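Local coordinates for SusD superfamily protein (Bacteroides fragilis NCTC 9343, PDB 3NQP), which probably binds sugars at the bacterial outer membrane and helps to bring them in, as a member of the SusD family, at residues 41-46 with 375-380; 33-38 with 265-270; 397-402 with 427-432. One frame throughout, in Å; residues are numbered along the deposited sequence. Where two conformers were deposited one is given.

Contact 1 (41-46 with 375-380); sequences QHTITF and GDYIFY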
loop_
_atom_site.group_PDB
_atom_site.type_symbol
_atom_site.label_atom_id
_atom_site.label_comp_id
_atom_site.label_asym_id
_atom_site.label_seq_id
_atom_site.Cartn_x
_atom_site.Cartn_y
_atom_site.Cartn_z
ATOM N N GLN A 41 -4.635 -8.109 -1.244
ATOM C CA GLN A 41 -5.618 -7.271 -1.922
ATOM C C GLN A 41 -5.412 -5.787 -1.606
ATOM O O GLN A 41 -5.599 -4.923 -2.482
ATOM C CB GLN A 41 -7.044 -7.694 -1.544
ATOM C CG GLN A 41 -8.085 -6.865 -2.151
ATOM C CD GLN A 41 -9.446 -7.458 -1.935
ATOM O OE1 GLN A 41 -9.986 -8.126 -2.833
ATOM N NE2 GLN A 41 -10.017 -7.239 -0.731
ATOM N N HIS A 42 -5.112 -5.488 -0.345
ATOM C CA HIS A 42 -4.959 -4.106 0.096
ATOM C C HIS A 42 -3.768 -3.432 -0.615
ATOM O O HIS A 42 -3.873 -2.303 -1.140
ATOM C CB HIS A 42 -4.810 -4.029 1.616
ATOM C CG HIS A 42 -4.323 -2.707 2.092
ATOM N ND1 HIS A 42 -5.140 -1.604 2.178
ATOM C CD2 HIS A 42 -3.087 -2.291 2.468
ATOM C CE1 HIS A 42 -4.432 -0.562 2.593
ATOM N NE2 HIS A 42 -3.174 -0.949 2.757
ATOM N N THR A 43 -2.634 -4.125 -0.623
ATOM C CA THR A 43 -1.390 -3.563 -1.070
ATOM C C THR A 43 -1.258 -3.726 -2.586
ATOM O O THR A 43 -1.023 -2.736 -3.317
ATOM C CB THR A 43 -0.211 -4.232 -0.339
ATOM O OG1 THR A 43 -0.233 -3.836 1.047
ATOM C CG2 THR A 43 1.126 -3.901 -0.991
ATOM N N ILE A 44 -1.446 -4.937 -3.071
ATOM C CA ILE A 44 -1.177 -5.214 -4.508
ATOM C C ILE A 44 -2.443 -4.908 -5.348
ATOM O O ILE A 44 -2.425 -4.017 -6.188
ATOM C CB ILE A 44 -0.706 -6.617 -4.778
ATOM C CG1 ILE A 44 0.560 -6.972 -3.950
ATOM C CG2 ILE A 44 -0.468 -6.811 -6.284
ATOM C CD1 ILE A 44 1.845 -6.193 -4.258
ATOM N N THR A 45 -3.545 -5.609 -5.136
ATOM C CA THR A 45 -4.726 -5.422 -6.006
ATOM C C THR A 45 -5.222 -3.978 -6.034
ATOM O O THR A 45 -5.369 -3.407 -7.111
ATOM C CB THR A 45 -5.864 -6.414 -5.671
ATOM O OG1 THR A 45 -5.259 -7.698 -5.483
ATOM C CG2 THR A 45 -6.935 -6.457 -6.797
ATOM N N PHE A 46 -5.405 -3.398 -4.858
ATOM C CA PHE A 46 -5.948 -2.049 -4.707
ATOM C C PHE A 46 -4.841 -0.959 -4.862
ATOM O O PHE A 46 -5.019 0.012 -5.573
ATOM C CB PHE A 46 -6.566 -1.895 -3.337
ATOM C CG PHE A 46 -7.832 -2.670 -3.100
ATOM C CD1 PHE A 46 -8.629 -3.160 -4.139
ATOM C CD2 PHE A 46 -8.303 -2.804 -1.811
ATOM C CE1 PHE A 46 -9.843 -3.822 -3.858
ATOM C CE2 PHE A 46 -9.541 -3.455 -1.534
ATOM C CZ PHE A 46 -10.283 -3.987 -2.563
ATOM N N GLY A 375 8.346 -12.512 4.210
ATOM C CA GLY A 375 8.511 -11.067 4.371
ATOM C C GLY A 375 7.219 -10.427 4.909
ATOM O O GLY A 375 6.142 -10.766 4.455
ATOM N N ASP A 376 7.309 -9.548 5.896
ATOM C CA ASP A 376 6.087 -8.944 6.457
ATOM C C ASP A 376 5.549 -7.913 5.476
ATOM O O ASP A 376 6.320 -7.307 4.705
ATOM C CB ASP A 376 6.377 -8.233 7.785
ATOM C CG ASP A 376 6.454 -9.190 8.996
ATOM O OD1 ASP A 376 6.283 -10.424 8.821
ATOM O OD2 ASP A 376 6.699 -8.661 10.131
ATOM N N TYR A 377 4.227 -7.725 5.468
ATOM C CA TYR A 377 3.630 -6.688 4.605
ATOM C C TYR A 377 3.499 -5.361 5.384
ATOM O O TYR A 377 2.594 -5.204 6.218
ATOM C CB TYR A 377 2.274 -7.192 4.028
ATOM C CG TYR A 377 2.359 -7.679 2.594
ATOM C CD1 TYR A 377 3.338 -8.584 2.196
ATOM C CD2 TYR A 377 1.526 -7.170 1.612
ATOM C CE1 TYR A 377 3.428 -8.997 0.890
ATOM C CE2 TYR A 377 1.645 -7.555 0.302
ATOM C CZ TYR A 377 2.580 -8.455 -0.064
ATOM O OH TYR A 377 2.687 -8.789 -1.391
ATOM N N ILE A 378 4.409 -4.420 5.135
ATOM C CA ILE A 378 4.436 -3.152 5.904
ATOM C C ILE A 378 3.349 -2.282 5.329
ATOM O O ILE A 378 3.320 -2.096 4.106
ATOM C CB ILE A 378 5.797 -2.418 5.744
ATOM C CG1 ILE A 378 6.923 -3.350 6.204
ATOM C CG2 ILE A 378 5.738 -1.026 6.463
ATOM C CD1 ILE A 378 8.356 -2.919 5.912
ATOM N N PHE A 379 2.433 -1.808 6.179
ATOM C CA PHE A 379 1.403 -0.872 5.787
ATOM C C PHE A 379 1.836 0.572 6.050
ATOM O O PHE A 379 1.582 1.422 5.222
ATOM C CB PHE A 379 0.092 -1.151 6.545
ATOM C CG PHE A 379 -0.662 -2.347 6.059
ATOM C CD1 PHE A 379 -0.194 -3.159 5.040
ATOM C CD2 PHE A 379 -1.854 -2.668 6.668
ATOM C CE1 PHE A 379 -0.947 -4.253 4.608
ATOM C CE2 PHE A 379 -2.608 -3.745 6.240
ATOM C CZ PHE A 379 -2.168 -4.533 5.225
ATOM N N TYR A 380 2.471 0.852 7.191
ATOM C CA TYR A 380 2.998 2.198 7.464
ATOM C C TYR A 380 4.424 2.096 7.983
ATOM O O TYR A 380 4.651 1.342 8.921
ATOM C CB TYR A 380 2.191 2.922 8.513
ATOM C CG TYR A 380 0.770 3.129 8.152
ATOM C CD1 TYR A 380 0.432 3.988 7.094
ATOM C CD2 TYR A 380 -0.249 2.459 8.805
ATOM C CE1 TYR A 380 -0.842 4.204 6.732
ATOM C CE2 TYR A 380 -1.592 2.680 8.431
ATOM C CZ TYR A 380 -1.873 3.550 7.381
ATOM O OH TYR A 380 -3.165 3.826 6.964
HETATM O O HOH W 1 2.346 -4.135 2.423
#

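Contact 2 (33-38 with 265-270); sequences KHLRDA and IIFAIR. With EDO (1,2-ethanediol), chain G.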
loop_
_atom_site.group_PDB
_atom_site.type_symbol
_atom_site.label_atom_id
_atom_site.label_comp_id
_atom_site.label_asym_id
_atom_site.label_seq_id
_atom_site.Cartn_x
_atom_site.Cartn_y
_atom_site.Cartn_z
ATOM N N LYS A 33 -5.330 -12.134 11.829
ATOM C CA LYS A 33 -4.961 -13.107 10.813
ATOM C C LYS A 33 -5.873 -12.915 9.581
ATOM O O LYS A 33 -5.461 -13.139 8.456
ATOM C CB LYS A 33 -5.025 -14.533 11.351
ATOM C CG LYS A 33 -3.990 -14.794 12.504
ATOM C CD LYS A 33 -3.774 -16.265 12.784
ATOM C CE LYS A 33 -2.739 -16.520 13.930
ATOM N NZ LYS A 33 -1.832 -15.331 14.253
ATOM N N HIS A 34 -7.115 -12.508 9.800
ATOM C CA HIS A 34 -8.014 -12.233 8.687
ATOM C C HIS A 34 -7.566 -10.961 7.987
ATOM O O HIS A 34 -7.762 -10.804 6.777
ATOM C CB HIS A 34 -9.464 -12.077 9.172
ATOM C CG HIS A 34 -10.174 -13.375 9.410
ATOM N ND1 HIS A 34 -11.004 -13.585 10.494
ATOM C CD2 HIS A 34 -10.186 -14.528 8.704
ATOM C CE1 HIS A 34 -11.490 -14.811 10.449
ATOM N NE2 HIS A 34 -11.012 -15.407 9.371
ATOM N N LEU A 35 -6.979 -10.039 8.748
ATOM C CA LEU A 35 -6.429 -8.835 8.163
ATOM C C LEU A 35 -5.206 -9.256 7.323
ATOM O O LEU A 35 -5.043 -8.762 6.208
ATOM C CB LEU A 35 -6.012 -7.825 9.224
ATOM C CG LEU A 35 -5.372 -6.523 8.798
ATOM C CD1 LEU A 35 -6.442 -5.666 8.053
ATOM C CD2 LEU A 35 -4.778 -5.797 9.996
ATOM N N ARG A 36 -4.356 -10.135 7.865
ATOM C CA ARG A 36 -3.218 -10.650 7.104
ATOM C C ARG A 36 -3.693 -11.226 5.759
ATOM O O ARG A 36 -3.087 -10.976 4.700
ATOM C CB ARG A 36 -2.502 -11.743 7.896
ATOM C CG ARG A 36 -1.385 -12.453 7.157
ATOM C CD ARG A 36 -1.042 -13.800 7.779
ATOM N NE ARG A 36 -2.178 -14.706 7.664
ATOM C CZ ARG A 36 -2.466 -15.682 8.505
ATOM N NH1 ARG A 36 -1.702 -15.934 9.562
ATOM N NH2 ARG A 36 -3.544 -16.398 8.277
ATOM N N ASP A 37 -4.767 -12.007 5.812
ATOM C CA ASP A 37 -5.307 -12.639 4.618
ATOM C C ASP A 37 -5.819 -11.626 3.572
ATOM O O ASP A 37 -5.911 -11.961 2.408
ATOM C CB ASP A 37 -6.470 -13.590 4.978
ATOM C CG ASP A 37 -6.018 -14.828 5.763
ATOM O OD1 ASP A 37 -4.807 -15.081 5.887
ATOM O OD2 ASP A 37 -6.899 -15.514 6.291
ATOM N N ALA A 38 -6.154 -10.414 3.989
ATOM C CA ALA A 38 -6.543 -9.342 3.027
ATOM C C ALA A 38 -5.401 -8.433 2.602
ATOM O O ALA A 38 -5.611 -7.485 1.819
ATOM C CB ALA A 38 -7.664 -8.508 3.615
ATOM N N ILE A 265 9.404 0.907 11.215
ATOM C CA ILE A 265 8.078 0.374 10.968
ATOM C C ILE A 265 7.113 0.858 12.038
ATOM O O ILE A 265 7.467 0.920 13.206
ATOM C CB ILE A 265 8.105 -1.179 10.924
ATOM C CG1 ILE A 265 8.878 -1.680 9.663
ATOM C CG2 ILE A 265 6.675 -1.787 10.909
ATOM C CD1 ILE A 265 9.012 -3.204 9.621
ATOM N N ILE A 266 5.900 1.217 11.613
ATOM C CA ILE A 266 4.806 1.584 12.497
ATOM C C ILE A 266 3.836 0.388 12.632
ATOM O O ILE A 266 3.572 -0.086 13.731
ATOM C CB ILE A 266 4.005 2.801 11.967
ATOM C CG1 ILE A 266 4.784 4.109 12.136
ATOM C CG2 ILE A 266 2.747 2.968 12.771
ATOM C CD1 ILE A 266 5.457 4.701 10.936
ATOM N N PHE A 267 3.345 -0.110 11.509
ATOM C CA PHE A 267 2.481 -1.291 11.508
ATOM C C PHE A 267 2.741 -2.168 10.267
ATOM O O PHE A 267 2.796 -1.663 9.134
ATOM C CB PHE A 267 0.986 -0.925 11.641
ATOM C CG PHE A 267 0.112 -2.119 11.520
ATOM C CD1 PHE A 267 -0.047 -2.972 12.587
ATOM C CD2 PHE A 267 -0.538 -2.412 10.321
ATOM C CE1 PHE A 267 -0.829 -4.117 12.482
ATOM C CE2 PHE A 267 -1.288 -3.584 10.200
ATOM C CZ PHE A 267 -1.430 -4.425 11.292
ATOM N N ALA A 268 2.944 -3.476 10.501
ATOM C CA ALA A 268 3.161 -4.452 9.441
ATOM C C ALA A 268 2.297 -5.700 9.699
ATOM O O ALA A 268 1.994 -6.001 10.857
ATOM C CB ALA A 268 4.660 -4.877 9.412
ATOM N N ILE A 269 1.932 -6.388 8.605
ATOM C CA ILE A 269 1.289 -7.682 8.617
ATOM C C ILE A 269 2.372 -8.772 8.760
ATOM O O ILE A 269 3.279 -8.852 7.952
ATOM C CB ILE A 269 0.521 -7.926 7.306
ATOM C CG1 ILE A 269 -0.644 -6.918 7.147
ATOM C CG2 ILE A 269 0.049 -9.381 7.189
ATOM C CD1 ILE A 269 -1.719 -6.985 8.232
ATOM N N ARG A 270 2.243 -9.599 9.778
ATOM C CA ARG A 270 3.180 -10.706 10.073
ATOM C C ARG A 270 2.904 -11.955 9.245
ATOM O O ARG A 270 1.819 -12.545 9.318
ATOM C CB ARG A 270 3.114 -11.037 11.582
ATOM C CG ARG A 270 4.033 -12.198 12.092
ATOM C CD ARG A 270 5.521 -12.003 11.696
ATOM N NE ARG A 270 6.098 -10.695 12.031
ATOM C CZ ARG A 270 6.542 -10.340 13.225
ATOM N NH1 ARG A 270 6.468 -11.175 14.268
ATOM N NH2 ARG A 270 7.013 -9.120 13.396
HETATM C C1 EDO G . 0.521 -12.527 14.244
HETATM O O1 EDO G . 0.098 -13.603 13.382
HETATM C C2 EDO G . -0.567 -11.462 14.308
HETATM O O2 EDO G . -1.720 -12.047 14.930
HETATM O O HOH W 2 1.081 -15.206 9.805
#

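Contact 3 (397-402 with 427-432); sequences GDNAAV and ETADFT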
loop_
_atom_site.group_PDB
_atom_site.type_symbol
_atom_site.label_atom_id
_atom_site.label_comp_id
_atom_site.label_asym_id
_atom_site.label_seq_id
_atom_site.Cartn_x
_atom_site.Cartn_y
_atom_site.Cartn_z
ATOM N N GLY A 397 2.121 25.603 0.775
ATOM C CA GLY A 397 3.106 26.503 0.207
ATOM C C GLY A 397 4.470 26.499 0.906
ATOM O O GLY A 397 5.274 27.419 0.692
ATOM N N ASP A 398 4.722 25.495 1.750
ATOM C CA ASP A 398 5.952 25.394 2.549
ATOM C C ASP A 398 6.963 24.639 1.703
ATOM O O ASP A 398 7.272 23.443 1.907
ATOM C CB ASP A 398 5.691 24.693 3.874
ATOM C CG ASP A 398 6.855 24.821 4.873
ATOM O OD1 ASP A 398 7.954 25.132 4.448
ATOM O OD2 ASP A 398 6.642 24.549 6.056
ATOM N N ASN A 399 7.467 25.361 0.732
ATOM C CA ASN A 399 8.388 24.794 -0.235
ATOM C C ASN A 399 9.664 24.274 0.389
ATOM O O ASN A 399 10.213 23.262 -0.069
ATOM C CB ASN A 399 8.618 25.798 -1.352
ATOM C CG ASN A 399 7.288 26.188 -2.009
ATOM O OD1 ASN A 399 6.492 25.307 -2.313
ATOM N ND2 ASN A 399 6.998 27.490 -2.108
ATOM N N ALA A 400 10.133 24.943 1.431
ATOM C CA ALA A 400 11.346 24.505 2.142
ATOM C C ALA A 400 11.077 23.145 2.800
ATOM O O ALA A 400 11.918 22.258 2.729
ATOM C CB ALA A 400 11.780 25.531 3.193
ATOM N N ALA A 401 9.886 22.942 3.354
ATOM C CA ALA A 401 9.550 21.659 4.014
ATOM C C ALA A 401 9.367 20.522 2.981
ATOM O O ALA A 401 9.757 19.379 3.242
ATOM C CB ALA A 401 8.274 21.768 4.949
ATOM N N VAL A 402 8.817 20.833 1.803
ATOM C CA VAL A 402 8.730 19.834 0.711
ATOM C C VAL A 402 10.109 19.242 0.449
ATOM O O VAL A 402 10.310 18.010 0.471
ATOM C CB VAL A 402 8.182 20.417 -0.587
ATOM C CG1 VAL A 402 8.350 19.366 -1.720
ATOM C CG2 VAL A 402 6.695 20.832 -0.416
ATOM N N GLU A 427 14.835 23.464 -3.609
ATOM C CA GLU A 427 13.507 23.935 -3.302
ATOM C C GLU A 427 12.963 24.767 -4.458
ATOM O O GLU A 427 13.730 25.356 -5.229
ATOM C CB GLU A 427 13.494 24.697 -1.962
ATOM C CG GLU A 427 13.700 26.200 -1.984
ATOM C CD GLU A 427 13.406 26.818 -0.603
ATOM O OE1 GLU A 427 14.173 26.504 0.300
ATOM O OE2 GLU A 427 12.411 27.577 -0.429
ATOM N N THR A 428 11.640 24.802 -4.590
ATOM C CA THR A 428 11.019 25.556 -5.672
ATOM C C THR A 428 9.628 25.955 -5.287
ATOM O O THR A 428 8.953 25.250 -4.524
ATOM C CB THR A 428 10.962 24.793 -7.003
ATOM O OG1 THR A 428 10.298 25.628 -7.972
ATOM C CG2 THR A 428 10.219 23.431 -6.860
ATOM N N ALA A 429 9.190 27.085 -5.849
ATOM C CA ALA A 429 7.830 27.572 -5.669
ATOM C C ALA A 429 6.795 26.918 -6.610
ATOM O O ALA A 429 5.581 27.093 -6.455
ATOM C CB ALA A 429 7.798 29.118 -5.845
ATOM N N ASP A 430 7.279 26.149 -7.568
ATOM C CA ASP A 430 6.433 25.530 -8.533
ATOM C C ASP A 430 5.737 24.315 -7.932
ATOM O O ASP A 430 6.369 23.241 -7.679
ATOM C CB ASP A 430 7.262 25.109 -9.743
ATOM C CG ASP A 430 6.389 24.646 -10.898
ATOM O OD1 ASP A 430 6.299 23.432 -11.142
ATOM O OD2 ASP A 430 5.769 25.496 -11.519
ATOM N N PHE A 431 4.423 24.470 -7.737
ATOM C CA PHE A 431 3.606 23.421 -7.157
ATOM C C PHE A 431 3.750 22.118 -7.930
ATOM O O PHE A 431 3.894 21.046 -7.338
ATOM C CB PHE A 431 2.127 23.820 -7.116
ATOM C CG PHE A 431 1.246 22.783 -6.472
ATOM C CD1 PHE A 431 0.785 21.683 -7.206
ATOM C CD2 PHE A 431 0.864 22.908 -5.144
ATOM C CE1 PHE A 431 -0.009 20.697 -6.616
ATOM C CE2 PHE A 431 0.050 21.911 -4.543
ATOM C CZ PHE A 431 -0.386 20.810 -5.302
ATOM N N THR A 432 3.735 22.202 -9.253
ATOM C CA THR A 432 3.750 21.005 -10.089
ATOM C C THR A 432 5.066 20.256 -9.890
ATOM O O THR A 432 5.110 19.026 -9.783
ATOM C CB THR A 432 3.571 21.344 -11.581
ATOM O OG1 THR A 432 2.298 21.998 -11.788
ATOM C CG2 THR A 432 3.588 20.062 -12.442
HETATM O O HOH W 3 10.484 22.770 -2.911
#

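Contact 1 (41-46 with 375-380)
Thr43 OG1 meets the backbone of Ile378 through one water: it donates to Ile378 O at 2.8 Å and lies 2.9 Å from Thr43 OG1. The same water sits at the edge of the Phe379 ring, in its plane. With OG1 anti to the carbonyl carbon (chi1 -69°), Thr43 turns its hydroxyl to the rings of Tyr377 and Phe379, 3.7 Å from Phe379 CE1, while CB and CG2 lie beside Tyr377 CE2. Next to it His42 and Phe379 reach toward each other tip to tip. His42 CD2 stands over one face of the Phe379 ring, offset toward the rim and 3.6 Å from Phe379 CE1; with the planes at 48°, the pair is neither stacked nor T-shaped. His42 ND1 is held by Asp130. At the other end Ile44 CG1 meets the edge of the Tyr377 ring, 3.8 Å from Tyr377 OH, whose polar partner is Asn280. Helix 39-48 makes a wide pi-type turn here, Phe46 N bonding to Gln41 O. The strand pairs antiparallel with 265-269, the ladder broken by a classic beta bulge in which Phe379 and Tyr380 both face Phe267, and Phe126 of helix 110-135 meets the rings of His42 and Phe379.

Contact 2 (33-38 with 265-270)
Ile269 spreads its two branches over helix 21-37, one onto each of two consecutive residues. CG2 lies against the aliphatic part of Arg36, with Ile269 CG2 3.4 Å from Arg36 CG, the two side chains crossing at about a right angle. CD1 packs on Leu35, whose CG, anti to the backbone N (chi1 178°), lies 3.7 Å from Ile269 CD1. Leu35 CD2 meets the tip of the Phe267 ring, 3.8 Å from Phe267 CZ, and the side chain is backed by Leu123, Phe126 and Tyr127 of helix 110-135. Past its aliphatic stem the Arg36 chain bends at chi3 (64°), which places NE; NE and NH2 both grip Asp37 OD1 side-on, the shorter bond being Arg36 NH2 to Asp37 OD1 at 3.0 Å, and Lys33 CB lies over one guanidinium face. NH1 hands on to a water that donates to Arg270 O, just past the strand, and Arg36 CD touches that same oxygen at 3.5 Å. Lys33 NZ holds an ethanediol, probably from the crystallisation liquor, by a 2.7 Å bond to its O1. The helix meets the strand through hydrocarbon, while the arginine's charge is probably offset largely by Asp37, with Glu275 a long, weak second partner.

Contact 3 (397-402 with 427-432)
Ala400 and Glu427 bring the two backbones nearest, their CA atoms 5.9 Å apart, where the first turn of helix 399-414 passes the extended chain leading into helix 431-445. Asn399 has the largest share of the contact. Its CG is anti to the carbonyl carbon (chi1 -57°), and the side chain lies against the Thr428 peptide, with Asn399 CG 3.2 Å from Thr428 O. The amide does not bond to that carbonyl: Asn399 OD1 and Thr428 O are both acceptors, and Asn399 ND2 rests instead near the Ala429 backbone, 3.7 Å from Ala429 CA. Thr428 O accepts a hydrogen bond from Asn434 ND2, on the helix that follows. A water joins the two backbones, accepting from Thr428 N at 2.9 Å and lying as far from Asn399 O, to which it can donate, although other acceptors compete for its protons.

Both segments are junctions that start a helix, in a family grouped with the TPR-type helical folds. Gly397, with positive phi, is the C-prime residue of the Schellman motif closing helix 382-396, and Asp398 directly caps the next helix, its OD1 accepting from Ala401 N at 3.1 Å with the donor well above the carboxylate plane. On the other segment Thr428 OG1 accepts an almost straight bond from Asp430 N (173°), an ST turn, and Asp430 is the N-cap of helix 431-445; its OD1 also bonds to Thr433 OG1.

Glu427 extends beyond CG to lay its carboxylate alongside the start of helix 399-414, Glu427 OE1 being 3.9 Å from Ala400 CB and OE2 the same distance from Ala400 N. A negative group there may be favoured by the helix N-terminus, though the approach is long. Several residues here, Asn399 and Ala429 among them, touch a crystal neighbour.

In the fold
Contacts 1 and 2 form one buried region, their centres about 8 Å apart. The successive helices 21-37 and 39-48 meet the two neighbouring strands of a single antiparallel sheet, strand 265-269 in contact 2 and 377-381 in contact 1, and Asp376, just before one strand, makes a salt bridge to Arg270, just after the other. Contact 1, close to the centre of the chain, is largely aromatic, with one bridging water; contact 2, farther out, is mainly aliphatic with charges at its margin. Contact 3 lies at the surface, about 30 Å from contact 1 and about 35 Å from contact 2 between centres. It joins two helix starts close in sequence, with capping bonds inside each segment and mostly polar and backbone atoms between them.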